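Local structure of hypothetical protein (Neisseria meningitidis Z2491, 2F46) at residues I43-C48 / G99-P104; I47-D52 / H77-T82. The protein is probably a phosphatase of a nonclassical, eukaryotic-like kind, removing phosphate groups from a substrate not yet identified. One frame throughout, in Å; residues are numbered along the deposited sequence.

Interaction 1 of 2, residues I43-C48 / G99-P104; sequences IKTIIC and GQAEYP. Unlike the reference sequence in segment 43-48: Ile46 (reference Val). Unlike the reference sequence in segment 99-104: Tyr103 (reference Ser).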
ATOM      1  N   ILE A  43      11.963  -4.695  -5.687  1.00 14.30           N
ATOM      2  CA  ILE A  43      11.364  -4.118  -4.486  1.00 12.49           C
ATOM      3  C   ILE A  43      12.359  -4.169  -3.329  1.00 10.28           C
ATOM      4  O   ILE A  43      12.914  -5.209  -3.068  1.00 12.70           O
ATOM      5  CB  ILE A  43      10.048  -4.860  -4.105  1.00 11.72           C
ATOM      6  CG1 ILE A  43       8.997  -4.808  -5.226  1.00 11.15           C
ATOM      7  CG2 ILE A  43       9.482  -4.301  -2.781  1.00 10.23           C
ATOM      8  CD1 ILE A  43       8.643  -3.508  -5.716  1.00 11.45           C
ATOM      9  N   LYS A  44      12.547  -3.051  -2.659  1.00 10.79           N
ATOM     10  CA  LYS A  44      13.447  -3.020  -1.506  1.00 11.64           C
ATOM     11  C   LYS A  44      12.724  -2.869  -0.176  1.00 12.07           C
ATOM     12  O   LYS A  44      13.313  -3.166   0.855  1.00 12.57           O
ATOM     13  CB  LYS A  44      14.453  -1.900  -1.695  1.00 12.53           C
ATOM     14  CG  LYS A  44      15.464  -2.173  -2.824  1.00 12.71           C
ATOM     15  CD  LYS A  44      16.310  -3.384  -2.495  1.00 16.46           C
ATOM     16  CE  LYS A  44      17.419  -3.644  -3.460  1.00 28.12           C
ATOM     17  NZ  LYS A  44      17.974  -4.994  -3.073  1.00 27.93           N
ATOM     18  N   THR A  45      11.495  -2.380  -0.183  1.00  9.28           N
ATOM     19  CA  THR A  45      10.734  -2.172   1.056  1.00  9.47           C
ATOM     20  C   THR A  45       9.302  -2.641   0.867  1.00  9.22           C
ATOM     21  O   THR A  45       8.678  -2.363  -0.154  1.00  9.40           O
ATOM     22  CB  THR A  45      10.684  -0.693   1.431  1.00 10.51           C
ATOM     23  OG1 THR A  45      12.022  -0.182   1.451  1.00 11.76           O
ATOM     24  CG2 THR A  45       9.999  -0.455   2.774  1.00  9.71           C
ATOM     25  N   ILE A  46       8.801  -3.389   1.857  1.00  8.76           N
ATOM     26  CA  ILE A  46       7.434  -3.899   1.913  0.50  8.04           C
ATOM     27  C   ILE A  46       6.731  -3.236   3.079  1.00  8.64           C
ATOM     28  O   ILE A  46       7.242  -3.270   4.206  1.00  9.42           O
ATOM     29  CB  ILE A  46       7.400  -5.432   2.138  0.50  8.99           C
ATOM     30  CG1 ILE A  46       7.811  -6.161   0.852  0.50 12.10           C
ATOM     31  CG2 ILE A  46       6.036  -5.926   2.665  0.50 11.34           C
ATOM     32  CD1 ILE A  46       6.740  -6.248  -0.204  0.50 11.93           C
ATOM     33  N   ILE A  47       5.561  -2.668   2.807  1.00  7.92           N
ATOM     34  CA  ILE A  47       4.646  -2.154   3.824  1.00  7.56           C
ATOM     35  C   ILE A  47       3.343  -2.971   3.746  1.00  8.22           C
ATOM     36  O   ILE A  47       2.714  -3.084   2.677  1.00  8.85           O
ATOM     37  CB  ILE A  47       4.276  -0.677   3.652  1.00  9.69           C
ATOM     38  CG1 ILE A  47       5.543   0.186   3.710  1.00 10.23           C
ATOM     39  CG2 ILE A  47       3.340  -0.235   4.765  1.00  9.43           C
ATOM     40  CD1 ILE A  47       5.369   1.652   3.335  1.00  9.50           C
ATOM     41  N   CYS A  48       2.942  -3.586   4.851  1.00  8.22           N
ATOM     42  CA  CYS A  48       1.698  -4.279   4.967  1.00  8.74           C
ATOM     43  C   CYS A  48       0.727  -3.478   5.747  1.00  8.69           C
ATOM     44  O   CYS A  48       0.995  -3.151   6.924  1.00  9.49           O
ATOM     45  CB  CYS A  48       1.880  -5.603   5.664  1.00  8.84           C
ATOM     46  SG  CYS A  48       0.392  -6.496   6.043  1.00 11.36           S
ATOM     47  N   GLY A  99       9.067   7.936   3.009  1.00 17.52           N
ATOM     48  CA  GLY A  99      10.131   8.931   2.902  1.00 20.93           C
ATOM     49  C   GLY A  99      11.489   8.421   3.311  1.00 21.95           C
ATOM     50  O   GLY A  99      12.506   8.849   2.748  1.00 25.40           O
ATOM     51  N   GLN A 100      11.503   7.493   4.253  1.00 17.81           N
ATOM     52  CA  GLN A 100      12.736   6.997   4.840  1.00 19.83           C
ATOM     53  C   GLN A 100      13.114   5.632   4.286  1.00 18.55           C
ATOM     54  O   GLN A 100      14.087   5.021   4.734  1.00 21.27           O
ATOM     55  CB  GLN A 100      12.582   6.913   6.353  1.00 22.47           C
ATOM     56  CG  GLN A 100      12.242   8.224   7.030  1.00 29.03           C
ATOM     57  N   ALA A 101      12.334   5.132   3.335  1.00 17.26           N
ATOM     58  CA  ALA A 101      12.532   3.785   2.790  1.00 14.32           C
ATOM     59  C   ALA A 101      13.564   3.724   1.669  1.00 12.85           C
ATOM     60  O   ALA A 101      13.797   4.716   0.968  1.00 15.07           O
ATOM     61  CB  ALA A 101      11.201   3.285   2.222  1.00 13.50           C
ATOM     62  N   GLU A 102      14.167   2.562   1.479  0.50 11.94           N
ATOM     63  CA  GLU A 102      14.830   2.280   0.226  0.50 10.03           C
ATOM     64  C   GLU A 102      13.737   2.027  -0.799  0.50  9.98           C
ATOM     65  O   GLU A 102      12.678   1.414  -0.497  0.50  7.68           O
ATOM     66  CB  GLU A 102      15.761   1.072   0.308  0.50  8.75           C
ATOM     67  CG  GLU A 102      16.791   1.157   1.420  0.50 15.87           C
ATOM     68  CD  GLU A 102      17.567   2.426   1.454  0.50 17.97           C
ATOM     69  OE1 GLU A 102      18.481   2.577   0.620  0.50 21.66           O
ATOM     70  OE2 GLU A 102      17.301   3.266   2.344  0.50 11.90           O
ATOM     71  N   TYR A 103      13.973   2.550  -1.996  1.00 10.89           N
ATOM     72  CA  TYR A 103      13.024   2.419  -3.115  1.00 10.23           C
ATOM     73  C   TYR A 103      13.390   1.317  -4.086  1.00 13.53           C
ATOM     74  O   TYR A 103      14.553   0.977  -4.244  1.00 14.32           O
ATOM     75  CB  TYR A 103      12.957   3.750  -3.879  1.00 10.12           C
ATOM     76  CG  TYR A 103      12.635   4.957  -3.033  1.00 12.03           C
ATOM     77  CD1 TYR A 103      11.596   4.930  -2.095  1.00 14.42           C
ATOM     78  CD2 TYR A 103      13.300   6.148  -3.205  1.00 15.87           C
ATOM     79  CE1 TYR A 103      11.289   6.022  -1.359  1.00 16.69           C
ATOM     80  CE2 TYR A 103      12.990   7.265  -2.450  1.00 19.86           C
ATOM     81  CZ  TYR A 103      11.990   7.175  -1.515  1.00 18.92           C
ATOM     82  OH  TYR A 103      11.681   8.293  -0.783  1.00 27.13           O
ATOM     83  N   PRO A 104      12.400   0.749  -4.781  1.00 11.99           N
ATOM     84  CA  PRO A 104      10.981   1.026  -4.654  1.00 11.11           C
ATOM     85  C   PRO A 104      10.325   0.341  -3.452  1.00 10.34           C
ATOM     86  O   PRO A 104      10.822  -0.681  -2.968  1.00 10.76           O
ATOM     87  CB  PRO A 104      10.385   0.473  -5.974  1.00 13.10           C
ATOM     88  CG  PRO A 104      11.338  -0.439  -6.515  1.00 18.90           C
ATOM     89  CD  PRO A 104      12.677  -0.175  -5.893  1.00 12.32           C
TER
HETATM   90  O   HOH W   1      13.682   0.444   3.489  1.00 19.75           O
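Thr45 and the carbonyl of Pro104 hold the close-fitting side of this contact. With chi1 at -53°, OG1 of Thr45 lies beside its own backbone N and is aimed at the 99-104 loop, where it donates to a lone pair of Glu102 O, in the carbonyl plane, at 2.6 Å between Thr45 OG1 and Glu102 O. CB of Ala101 touches both branches of the same threonine, 3.6 Å from Thr45 OG1. Two residues on from Glu102, Pro104 O receives Lys44 N almost along the C=O axis (2.9 Å from Lys44 N to Pro104 O), plus a weaker bond from Thr45 N. The peptide before Pro104 is cis, and the proline ring crosses Ile43 obliquely, CG 4.2 Å from Ile43 CD1. The other side is looser: Lys44 and Glu102 meet only near their roots, CB to CB at 3.8 Å, before their ends lead away. Here a water donates to Thr45 OG1 and accepts from Glu102 N, closing a small ring beside the exposed glutamate. Tyr103 turns away and stacks on His23. The contact thus ties the start of strand 45-48 to the link between helix 88-99 and strand 105-108, its neighbour in the sheet.

Interaction 2 of 2, residues I47-D52 / H77-T82; sequences ICNRPD and HHQPVT
Asn49 reaches across to Gln79 just where the two strands stop. Its CB lies 3.8 Å from Gln79 O; chi1 of -66° sets CG beside the asparagine's own backbone N, still against that carbonyl; ND2 then donates at 3.0 Å to Gln79 O, nearly straight at 168°, in the amide plane and on a lone pair. The same ND2 makes a weak bond to Gln79 OE1, with the two amides steeply turned against each other, while Gln79 NE2 goes to Asp90 O. Behind this, strands 45-48 and 75-78 run parallel, joined through helix 61-68 as a beta-alpha-beta unit: Cys48 N donates to His77 O, and Gln79 N to Cys48 O at 2.7 Å. Ile47 and His77 lie on the face covered by helix 88-99, Cys48 and His78 on the face towards Phe61. Past the strands, Val81 N continues the pairing to Asn49 O, approaching from above the carbonyl plane. His78, its CG anti to the backbone N, stretches along the departing chain so that NE2 donates to Arg50 O at 2.9 Å, the acceptor lying in the ring plane; Cys48 SG approaches the ring obliquely, nearest to His78 CD2 at 3.7 Å. CG of Pro51 meets CB of Pro80 at 4.0 Å.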
ATOM      1  N   ILE A  47       5.561  -2.668   2.807  1.00  7.92           N
ATOM      2  CA  ILE A  47       4.646  -2.154   3.824  1.00  7.56           C
ATOM      3  C   ILE A  47       3.343  -2.971   3.746  1.00  8.22           C
ATOM      4  O   ILE A  47       2.714  -3.084   2.677  1.00  8.85           O
ATOM      5  CB  ILE A  47       4.276  -0.677   3.652  1.00  9.69           C
ATOM      6  CG1 ILE A  47       5.543   0.186   3.710  1.00 10.23           C
ATOM      7  CG2 ILE A  47       3.340  -0.235   4.765  1.00  9.43           C
ATOM      8  CD1 ILE A  47       5.369   1.652   3.335  1.00  9.50           C
ATOM      9  N   CYS A  48       2.942  -3.586   4.851  1.00  8.22           N
ATOM     10  CA  CYS A  48       1.698  -4.279   4.967  1.00  8.74           C
ATOM     11  C   CYS A  48       0.727  -3.478   5.747  1.00  8.69           C
ATOM     12  O   CYS A  48       0.995  -3.151   6.924  1.00  9.49           O
ATOM     13  CB  CYS A  48       1.880  -5.603   5.664  1.00  8.84           C
ATOM     14  SG  CYS A  48       0.392  -6.496   6.043  1.00 11.36           S
ATOM     15  N   ASN A  49      -0.386  -3.152   5.098  1.00  7.12           N
ATOM     16  CA  ASN A  49      -1.422  -2.325   5.737  1.00  7.06           C
ATOM     17  C   ASN A  49      -2.643  -3.079   6.236  1.00 10.18           C
ATOM     18  O   ASN A  49      -3.690  -2.501   6.461  1.00 10.73           O
ATOM     19  CB  ASN A  49      -1.849  -1.139   4.832  1.00  8.53           C
ATOM     20  CG  ASN A  49      -0.746  -0.129   4.600  1.00  8.89           C
ATOM     21  OD1 ASN A  49      -0.385   0.176   3.447  1.00  8.65           O
ATOM     22  ND2 ASN A  49      -0.224   0.472   5.689  1.00  8.22           N
ATOM     23  N   ARG A  50      -2.468  -4.403   6.358  1.00 10.35           N
ATOM     24  CA  ARG A  50      -3.529  -5.341   6.701  1.00 11.91           C
ATOM     25  C   ARG A  50      -3.256  -5.940   8.062  1.00 11.48           C
ATOM     26  O   ARG A  50      -2.196  -6.532   8.254  1.00 11.18           O
ATOM     27  CB  ARG A  50      -3.618  -6.485   5.668  1.00 11.54           C
ATOM     28  CG  ARG A  50      -4.899  -7.249   5.766  1.00 16.31           C
ATOM     29  CD  ARG A  50      -4.946  -8.336   4.730  1.00 12.24           C
ATOM     30  NE  ARG A  50      -6.265  -8.891   4.726  1.00 13.95           N
ATOM     31  CZ  ARG A  50      -6.659  -9.903   3.978  1.00 17.75           C
ATOM     32  NH1 ARG A  50      -5.818 -10.531   3.178  1.00 15.72           N
ATOM     33  NH2 ARG A  50      -7.920 -10.282   4.044  1.00 17.75           N
ATOM     34  N   PRO A  51      -4.219  -5.838   8.994  1.00 11.52           N
ATOM     35  CA  PRO A  51      -4.078  -6.655  10.215  1.00 11.96           C
ATOM     36  C   PRO A  51      -3.979  -8.142   9.873  1.00  9.92           C
ATOM     37  O   PRO A  51      -4.625  -8.607   8.956  1.00 10.41           O
ATOM     38  CB  PRO A  51      -5.382  -6.373  10.968  1.00 12.38           C
ATOM     39  CG  PRO A  51      -5.903  -5.074  10.377  1.00 15.86           C
ATOM     40  CD  PRO A  51      -5.508  -5.130   8.943  1.00 11.29           C
ATOM     41  N   ASP A  52      -3.206  -8.889  10.664  1.00 13.22           N
ATOM     42  CA  ASP A  52      -3.176 -10.342  10.519  1.00 14.58           C
ATOM     43  C   ASP A  52      -4.560 -10.892  10.898  1.00 14.10           C
ATOM     44  O   ASP A  52      -5.255 -10.281  11.725  1.00 18.06           O
ATOM     45  CB  ASP A  52      -2.126 -10.975  11.437  1.00 14.59           C
ATOM     46  CG  ASP A  52      -0.680 -10.737  11.002  1.00 20.31           C
ATOM     47  OD1 ASP A  52      -0.428 -10.472   9.808  1.00 14.39           O
ATOM     48  OD2 ASP A  52       0.216 -10.838  11.886  1.00 20.45           O
ATOM     49  N   HIS A  77       7.697  -3.290   7.019  1.00  9.43           N
ATOM     50  CA  HIS A  77       6.927  -2.540   8.000  1.00 11.39           C
ATOM     51  C   HIS A  77       5.524  -3.072   8.036  1.00 10.02           C
ATOM     52  O   HIS A  77       4.848  -3.101   7.021  1.00 10.36           O
ATOM     53  CB  HIS A  77       6.899  -1.045   7.663  1.00  9.97           C
ATOM     54  CG  HIS A  77       8.246  -0.444   7.534  1.00 11.99           C
ATOM     55  ND1 HIS A  77       9.071  -0.223   8.612  1.00 12.11           N
ATOM     56  CD2 HIS A  77       8.958  -0.086   6.440  1.00 11.02           C
ATOM     57  CE1 HIS A  77      10.207   0.299   8.195  1.00 15.19           C
ATOM     58  NE2 HIS A  77      10.175   0.386   6.879  1.00 15.17           N
ATOM     59  N   HIS A  78       5.036  -3.428   9.221  1.00 10.32           N
ATOM     60  CA  HIS A  78       3.650  -3.782   9.437  1.00  7.79           C
ATOM     61  C   HIS A  78       2.876  -2.604  10.024  1.00 12.09           C
ATOM     62  O   HIS A  78       3.099  -2.180  11.178  1.00 13.21           O
ATOM     63  CB  HIS A  78       3.527  -4.996  10.357  1.00 11.73           C
ATOM     64  CG  HIS A  78       2.210  -5.682  10.273  1.00  7.87           C
ATOM     65  ND1 HIS A  78       1.874  -6.755  11.088  1.00 13.40           N
ATOM     66  CD2 HIS A  78       1.133  -5.462   9.494  1.00 10.54           C
ATOM     67  CE1 HIS A  78       0.650  -7.149  10.806  1.00 11.68           C
ATOM     68  NE2 HIS A  78       0.181  -6.386   9.830  1.00 11.70           N
ATOM     69  N   GLN A  79       2.026  -2.007   9.175  1.00  9.82           N
ATOM     70  CA  GLN A  79       1.305  -0.803   9.523  1.00 10.47           C
ATOM     71  C   GLN A  79      -0.165  -1.108   9.318  1.00  8.59           C
ATOM     72  O   GLN A  79      -0.830  -0.588   8.411  1.00  8.37           O
ATOM     73  CB  GLN A  79       1.775   0.399   8.692  1.00  8.93           C
ATOM     74  CG  GLN A  79       1.064   1.686   9.169  1.00 10.14           C
ATOM     75  CD  GLN A  79       0.891   2.800   8.159  1.00 10.02           C
ATOM     76  OE1 GLN A  79       1.335   2.709   6.989  1.00 10.68           O
ATOM     77  NE2 GLN A  79       0.215   3.865   8.598  1.00 11.22           N
ATOM     78  N   PRO A  80      -0.729  -1.967  10.163  1.00 10.11           N
ATOM     79  CA  PRO A  80      -2.089  -2.391   9.953  1.00 10.54           C
ATOM     80  C   PRO A  80      -3.106  -1.246  10.188  1.00 10.67           C
ATOM     81  O   PRO A  80      -2.979  -0.460  11.135  1.00 13.25           O
ATOM     82  CB  PRO A  80      -2.255  -3.514  10.977  1.00 12.95           C
ATOM     83  CG  PRO A  80      -1.362  -3.116  12.042  1.00 12.93           C
ATOM     84  CD  PRO A  80      -0.169  -2.543  11.400  1.00 12.06           C
ATOM     85  N   VAL A  81      -4.077  -1.155   9.281  1.00  9.38           N
ATOM     86  CA  VAL A  81      -5.229  -0.278   9.429  1.00  9.07           C
ATOM     87  C   VAL A  81      -6.475  -0.974   8.910  1.00  9.87           C
ATOM     88  O   VAL A  81      -6.409  -2.000   8.216  1.00 10.11           O
ATOM     89  CB  VAL A  81      -5.038   1.050   8.672  1.00  9.92           C
ATOM     90  CG1 VAL A  81      -3.728   1.754   9.095  1.00 12.80           C
ATOM     91  CG2 VAL A  81      -5.043   0.819   7.157  1.00 10.17           C
ATOM     92  N   THR A  82      -7.638  -0.409   9.197  1.00 10.38           N
ATOM     93  CA  THR A  82      -8.843  -0.694   8.441  1.00 10.84           C
ATOM     94  C   THR A  82      -9.275   0.570   7.693  1.00 12.96           C
ATOM     95  O   THR A  82      -8.996   1.698   8.137  1.00 14.18           O
ATOM     96  CB  THR A  82      -9.994  -1.224   9.315  1.00 13.36           C
ATOM     97  OG1 THR A  82     -10.406  -0.174  10.168  1.00 18.41           O
ATOM     98  CG2 THR A  82      -9.537  -2.430  10.132  1.00 13.73           C
TER

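In the fold
Strand 45-48 carries both contacts, and their centres are about 14 Å apart. Interaction 1 grips the strand where it begins, interaction 2 where it ends; Ile47 and Cys48 lie in both 43-48 and 47-52, but carry only the second contact. Between them, Ile46 O and His77 N stand 2.8 Å apart, probably hydrogen-bonded, and Thr45 CG2 packs on His77 CD2 at 3.8 Å. Val81 O is hydrogen-bonded to Arg114 NH1, at the start of helix 113-125, which follows the loop after strand 105-108 where the phosphate-binding loop is expected by comparison with the clan. Interaction 2 thus lies on the side of the expected site, whereas interaction 1 joins the loop entering that strand.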